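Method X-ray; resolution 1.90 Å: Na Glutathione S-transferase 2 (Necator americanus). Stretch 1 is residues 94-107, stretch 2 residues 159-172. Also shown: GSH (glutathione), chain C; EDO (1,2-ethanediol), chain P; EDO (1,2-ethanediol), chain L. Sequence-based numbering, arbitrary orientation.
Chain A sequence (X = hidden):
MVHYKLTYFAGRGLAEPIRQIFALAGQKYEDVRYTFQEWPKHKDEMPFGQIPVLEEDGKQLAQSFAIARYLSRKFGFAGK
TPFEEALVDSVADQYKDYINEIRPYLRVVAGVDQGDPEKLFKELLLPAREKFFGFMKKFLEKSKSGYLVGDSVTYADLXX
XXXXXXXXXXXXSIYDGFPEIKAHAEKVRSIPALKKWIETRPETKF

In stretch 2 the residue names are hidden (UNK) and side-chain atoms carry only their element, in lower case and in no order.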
# COMPACT_ATOMS: atom_id res chain seq x y z
N GLN A 94 6.41 0.72 -3.64
CA GLN A 94 7.01 0.12 -4.84
C GLN A 94 7.32 -1.38 -4.64
O GLN A 94 7.07 -2.23 -5.53
CB GLN A 94 8.27 0.88 -5.29
CG GLN A 94 8.85 0.36 -6.62
CD GLN A 94 8.02 0.82 -7.82
OE1 GLN A 94 7.11 1.65 -7.68
NE2 GLN A 94 8.31 0.27 -9.01
N TYR A 95 7.87 -1.70 -3.48
CA TYR A 95 8.02 -3.11 -3.03
C TYR A 95 6.70 -3.92 -3.08
O TYR A 95 6.68 -5.07 -3.54
CB TYR A 95 8.58 -3.13 -1.62
CG TYR A 95 8.65 -4.54 -1.02
CD1 TYR A 95 9.65 -5.42 -1.41
CD2 TYR A 95 7.69 -4.97 -0.09
CE1 TYR A 95 9.72 -6.75 -0.85
CE2 TYR A 95 7.73 -6.28 0.47
CZ TYR A 95 8.74 -7.15 0.08
OH TYR A 95 8.80 -8.43 0.59
N LYS A 96 5.61 -3.33 -2.58
CA LYS A 96 4.30 -3.95 -2.60
C LYS A 96 3.84 -4.22 -4.04
O LYS A 96 3.31 -5.30 -4.32
CB LYS A 96 3.25 -3.10 -1.87
CG LYS A 96 1.87 -3.74 -1.84
CD LYS A 96 0.90 -2.91 -1.03
CE LYS A 96 0.03 -3.81 -0.19
NZ LYS A 96 -0.50 -3.04 0.96
N ASP A 97 4.04 -3.23 -4.93
CA ASP A 97 3.76 -3.43 -6.38
C ASP A 97 4.54 -4.62 -6.96
O ASP A 97 3.99 -5.44 -7.72
CB ASP A 97 4.12 -2.16 -7.20
CG ASP A 97 3.11 -1.01 -7.01
OD1 ASP A 97 3.39 0.11 -7.49
OD2 ASP A 97 2.05 -1.23 -6.37
N TYR A 98 5.83 -4.70 -6.65
CA TYR A 98 6.69 -5.82 -7.11
C TYR A 98 6.21 -7.16 -6.59
O TYR A 98 6.10 -8.14 -7.35
CB TYR A 98 8.14 -5.56 -6.67
CG TYR A 98 9.06 -6.78 -6.66
CD1 TYR A 98 9.59 -7.29 -7.85
CD2 TYR A 98 9.43 -7.39 -5.45
CE1 TYR A 98 10.44 -8.41 -7.84
CE2 TYR A 98 10.29 -8.48 -5.43
CZ TYR A 98 10.79 -9.00 -6.63
OH TYR A 98 11.63 -10.10 -6.62
N ILE A 99 5.91 -7.22 -5.30
CA ILE A 99 5.35 -8.43 -4.70
C ILE A 99 4.03 -8.87 -5.35
O ILE A 99 3.78 -10.07 -5.53
CB ILE A 99 5.20 -8.27 -3.17
CG1 ILE A 99 6.59 -8.12 -2.50
CG2 ILE A 99 4.35 -9.44 -2.57
CD1 ILE A 99 7.54 -9.30 -2.66
N ASN A 100 3.19 -7.90 -5.70
CA ASN A 100 1.98 -8.20 -6.42
C ASN A 100 2.29 -8.84 -7.78
O ASN A 100 1.67 -9.84 -8.18
CB ASN A 100 1.12 -6.95 -6.59
CG ASN A 100 -0.21 -7.26 -7.23
OD1 ASN A 100 -1.06 -7.92 -6.62
ND2 ASN A 100 -0.39 -6.82 -8.49
N GLU A 101 3.28 -8.27 -8.47
CA GLU A 101 3.76 -8.79 -9.74
C GLU A 101 4.20 -10.26 -9.64
O GLU A 101 3.89 -11.06 -10.51
CB GLU A 101 4.90 -7.93 -10.28
CG GLU A 101 5.38 -8.30 -11.67
CD GLU A 101 6.20 -7.19 -12.33
OE1 GLU A 101 6.59 -7.36 -13.50
OE2 GLU A 101 6.48 -6.15 -11.67
N ILE A 102 4.93 -10.60 -8.58
CA ILE A 102 5.44 -11.98 -8.40
C ILE A 102 4.55 -12.91 -7.55
O ILE A 102 4.96 -14.04 -7.21
CB ILE A 102 6.91 -11.98 -7.91
CG1 ILE A 102 7.01 -11.38 -6.49
CG2 ILE A 102 7.82 -11.24 -8.92
CD1 ILE A 102 8.29 -11.75 -5.73
N ARG A 103 3.34 -12.45 -7.22
CA ARG A 103 2.39 -13.26 -6.43
C ARG A 103 2.21 -14.73 -6.88
O ARG A 103 2.16 -15.62 -6.04
CB ARG A 103 1.02 -12.58 -6.31
CG ARG A 103 0.06 -13.37 -5.40
CD ARG A 103 -1.39 -12.81 -5.37
NE ARG A 103 -1.48 -11.36 -5.48
CZ ARG A 103 -1.32 -10.49 -4.48
NH1 ARG A 103 -1.02 -10.91 -3.25
NH2 ARG A 103 -1.45 -9.18 -4.71
N PRO A 104 2.10 -14.98 -8.20
CA PRO A 104 2.01 -16.39 -8.66
C PRO A 104 3.19 -17.26 -8.21
O PRO A 104 2.99 -18.44 -7.87
CB PRO A 104 1.99 -16.25 -10.20
CG PRO A 104 1.43 -14.90 -10.44
CD PRO A 104 2.01 -14.04 -9.33
N TYR A 105 4.39 -16.68 -8.19
CA TYR A 105 5.57 -17.39 -7.69
C TYR A 105 5.47 -17.66 -6.18
O TYR A 105 5.71 -18.78 -5.69
CB TYR A 105 6.86 -16.60 -8.05
CG TYR A 105 8.08 -17.13 -7.36
CD1 TYR A 105 8.80 -18.18 -7.93
CD2 TYR A 105 8.49 -16.62 -6.12
CE1 TYR A 105 9.91 -18.72 -7.28
CE2 TYR A 105 9.60 -17.14 -5.46
CZ TYR A 105 10.31 -18.20 -6.06
OH TYR A 105 11.40 -18.74 -5.43
N LEU A 106 5.12 -16.62 -5.43
CA LEU A 106 5.05 -16.73 -3.98
C LEU A 106 3.99 -17.76 -3.53
O LEU A 106 4.22 -18.54 -2.61
CB LEU A 106 4.81 -15.35 -3.35
CG LEU A 106 5.87 -14.31 -3.70
CD1 LEU A 106 5.40 -12.86 -3.37
CD2 LEU A 106 7.20 -14.64 -3.00
N ARG A 107 2.85 -17.76 -4.20
CA ARG A 107 1.79 -18.73 -3.88
C ARG A 107 2.25 -20.19 -4.11
O ARG A 107 1.97 -21.08 -3.31
CB ARG A 107 0.53 -18.41 -4.68
CG ARG A 107 -0.22 -17.17 -4.13
CD ARG A 107 -1.38 -16.74 -5.01
NE ARG A 107 -2.35 -17.83 -5.17
CZ ARG A 107 -3.32 -18.12 -4.31
NH1 ARG A 107 -3.49 -17.39 -3.21
NH2 ARG A 107 -4.12 -19.15 -4.54
N UNK A 159 11.82 -5.03 4.72
CA UNK A 159 11.03 -5.68 3.65
C UNK A 159 11.96 -6.20 2.56
O UNK A 159 11.86 -7.36 2.15
s UNK A 159 8.61 -4.38 4.14
c UNK A 159 9.99 -4.74 3.03
N UNK A 160 12.83 -5.33 2.05
CA UNK A 160 13.70 -5.75 0.94
C UNK A 160 14.72 -6.84 1.32
O UNK A 160 14.86 -7.85 0.57
c UNK A 160 15.25 -4.87 -0.94
c UNK A 160 14.41 -4.55 0.29
c UNK A 160 14.38 -5.36 -2.10
c UNK A 160 16.12 -3.67 -1.30
N UNK A 161 15.45 -6.63 2.41
CA UNK A 161 16.47 -7.59 2.89
C UNK A 161 15.83 -8.97 3.14
O UNK A 161 16.37 -10.03 2.76
c UNK A 161 17.15 -7.08 4.19
N UNK A 162 14.66 -8.95 3.77
CA UNK A 162 13.93 -10.22 4.05
C UNK A 162 13.53 -10.93 2.75
O UNK A 162 13.78 -12.11 2.60
c UNK A 162 12.63 -12.43 5.72
o UNK A 162 13.51 -12.31 6.59
c UNK A 162 11.85 -11.21 5.22
c UNK A 162 12.73 -9.99 4.97
o UNK A 162 12.31 -13.53 5.25
N UNK A 163 12.93 -10.19 1.83
CA UNK A 163 12.54 -10.77 0.56
C UNK A 163 13.73 -11.34 -0.18
O UNK A 163 13.72 -12.53 -0.56
c UNK A 163 11.59 -10.28 -1.73
c UNK A 163 11.90 -10.59 -3.89
n UNK A 163 10.96 -11.43 -3.50
c UNK A 163 11.85 -9.74 -0.37
c UNK A 163 10.75 -11.25 -2.15
n UNK A 163 12.32 -9.90 -2.85
N UNK A 164 14.73 -10.51 -0.44
CA UNK A 164 15.82 -10.97 -1.30
C UNK A 164 16.58 -12.15 -0.70
O UNK A 164 16.88 -13.13 -1.41
o UNK A 164 17.49 -9.37 -0.54
c UNK A 164 16.08 -8.71 -2.40
c UNK A 164 16.80 -9.86 -1.70
N UNK A 165 16.85 -12.07 0.60
CA UNK A 165 17.58 -13.15 1.28
C UNK A 165 16.77 -14.44 1.29
O UNK A 165 17.32 -15.55 1.14
c UNK A 165 17.96 -12.74 2.71
o UNK A 165 16.81 -12.64 3.54
N UNK A 166 15.46 -14.29 1.46
CA UNK A 166 14.52 -15.41 1.47
C UNK A 166 14.51 -16.16 0.15
O UNK A 166 14.60 -17.38 0.13
N UNK A 167 14.37 -15.43 -0.96
CA UNK A 167 14.46 -16.05 -2.31
C UNK A 167 15.85 -16.65 -2.59
O UNK A 167 15.98 -17.75 -3.20
c UNK A 167 12.87 -14.30 -3.18
c UNK A 167 14.19 -15.04 -3.41
c UNK A 167 11.66 -15.21 -3.18
c UNK A 167 14.27 -15.71 -4.82
N UNK A 168 16.88 -15.91 -2.17
CA UNK A 168 18.26 -16.30 -2.48
C UNK A 168 18.63 -17.63 -1.82
O UNK A 168 19.50 -18.36 -2.31
c UNK A 168 19.25 -15.22 -2.10
N UNK A 169 17.94 -17.96 -0.72
CA UNK A 169 18.11 -19.26 -0.05
C UNK A 169 17.85 -20.45 -1.00
O UNK A 169 18.52 -21.49 -0.94
c UNK A 169 17.25 -19.36 1.20
N UNK A 170 16.88 -20.27 -1.89
CA UNK A 170 16.49 -21.28 -2.88
C UNK A 170 17.15 -20.99 -4.25
O UNK A 170 17.73 -21.91 -4.89
c UNK A 170 14.96 -21.27 -2.99
c UNK A 170 12.07 -23.48 -4.39
c UNK A 170 12.79 -22.30 -3.72
c UNK A 170 14.32 -22.46 -3.71
n UNK A 170 12.25 -24.75 -3.60
N UNK A 171 17.08 -19.74 -4.70
CA UNK A 171 17.56 -19.33 -6.02
C UNK A 171 18.56 -18.15 -5.89
O UNK A 171 18.18 -16.98 -6.04
c UNK A 171 13.60 -22.22 -7.63
c UNK A 171 13.20 -21.07 -6.93
c UNK A 171 16.41 -18.97 -6.98
c UNK A 171 15.42 -20.10 -7.21
c UNK A 171 14.89 -22.30 -8.12
c UNK A 171 15.80 -21.25 -7.91
c UNK A 171 14.12 -20.01 -6.72
N UNK A 172 19.83 -18.45 -5.56
CA UNK A 172 20.87 -17.42 -5.33
C UNK A 172 21.15 -16.48 -6.49
O UNK A 172 21.73 -15.40 -6.27
c UNK A 172 21.84 -19.60 -5.45
c UNK A 172 20.36 -19.80 -5.28
c UNK A 172 22.12 -18.24 -4.99
N1 GSH C . 1.16 1.86 -6.80
CA1 GSH C . 0.64 2.82 -7.80
C1 GSH C . 0.40 4.16 -7.11
O11 GSH C . 0.88 5.26 -7.44
O12 GSH C . -0.36 4.12 -6.15
CB1 GSH C . 1.47 2.78 -9.10
CG1 GSH C . 1.39 4.01 -10.01
CD1 GSH C . 0.82 3.69 -11.38
OE1 GSH C . 0.35 2.40 -11.72
N2 GSH C . 0.79 4.70 -12.25
CA2 GSH C . 0.28 4.58 -13.60
C2 GSH C . 1.33 4.82 -14.66
O2 GSH C . 2.41 5.66 -14.39
CB2 GSH C . -0.83 5.60 -13.74
SG2 GSH C . -2.38 5.00 -13.05
N3 GSH C . 1.19 4.22 -15.85
CA3 GSH C . 2.01 4.58 -17.00
C3 GSH C . 3.31 3.81 -17.11
O31 GSH C . 4.12 4.07 -18.05
O32 GSH C . 3.62 2.92 -16.30
C1 EDO P . 5.27 -9.12 1.33
O1 EDO P . 6.67 -9.33 1.19
C2 EDO P . 5.01 -7.64 1.57
O2 EDO P . 4.24 -7.17 0.49
C1 EDO L . 12.27 -18.97 -1.65
O1 EDO L . 11.19 -18.58 -2.52
C2 EDO L . 11.84 -19.54 -0.32
O2 EDO L . 10.72 -18.85 0.29
O HOH W 1 9.75 -9.20 3.32

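Position 159 carries one carbon and then a sulfur; the carbon lies over one face of the Tyr95 ring, 3.7 Å from Tyr95 CE2. This is Cys159, whose CB sits 3.9 Å from the ring centroid in a CH-pi contact, an approach so close that a short side chain suits it. A water bridges the same pair: it donates to Cys159 O (water O to Cys159 O, 3.0 Å) and is hydrogen-bonded to Tyr95 OH (water O to Tyr95 OH, 3.0 Å).

Position 160 has four carbons forked at the second and points sideways, its backbone CA 4.5 Å from Tyr95 CE1: Leu160, apolar in a buried place. Position 161, a single carbon out of reach of stretch 1, is Ala161, small and buried.

At 162 three carbons end in two oxygens, and the end leads away from stretch 1. This is Glu162, its buried carboxylate satisfied by hydrogen bonds elsewhere in the structure.

Position 163 has one carbon, 3.5 Å from Tyr95 OH, then a five-membered ring of three carbons and two nitrogens: His163. This flat ring meets four residues of stretch 1. Its face accepts the offset edge of Tyr98, centroids 5.0 Å apart and planes at 83°. Ile99 CD1 lies 3.8 Å from His163 CD2, and Ile102 CD1 3.5 Å from His163 NE2.

Position 164, one carbon bearing an oxygen and a carbon, is Thr164, its hydroxyl satisfied elsewhere in the structure; 165, one carbon and an oxygen, is Ser165. Neither touches stretch 1. Ser165 OG instead donates to Ala161 O at 2.8 Å, within its own helix. Position 166 has no side-chain atoms and is Gly166; an ideal CB there would be crowded by Glu162 O at 3.0 Å.

At 167 four carbons fork at the first, and the end of the two-carbon arm reaches 3.6 Å from Tyr105 CE2 and, more loosely, 4.5 Å from Leu106 CD2. This is Ile167, apolar as suits a buried place.

Positions 168 and 169, one carbon each and out of reach, are Ala168 and Ala169. At 170 four carbons in a row end in nitrogen, the third 4.2 Å from Tyr105 OH: Lys170, exposed as suits its charge. Position 171, one carbon and a six-carbon ring, has a ring carbon 3.3 Å from Tyr105 OH; it is Phe171, whose ring packs beside Tyr105 (Tyr105 CE1 to Phe171 CE1, 4.1 Å). Three carbons closing onto the backbone nitrogen make 172 Pro172, out of reach and exposed.

Helices 94-101 and 159-168 run at 27°, axes 11.5 Å apart at closest approach. Aromatic residues contribute much of the covered surface: Tyr95 meets Cys159 and His163, while Tyr105 meets Ile167 and Phe171. Packing dominates the 431 Å² interface.

Stretch 2 159-172: CLAEHTSGIAAKFP
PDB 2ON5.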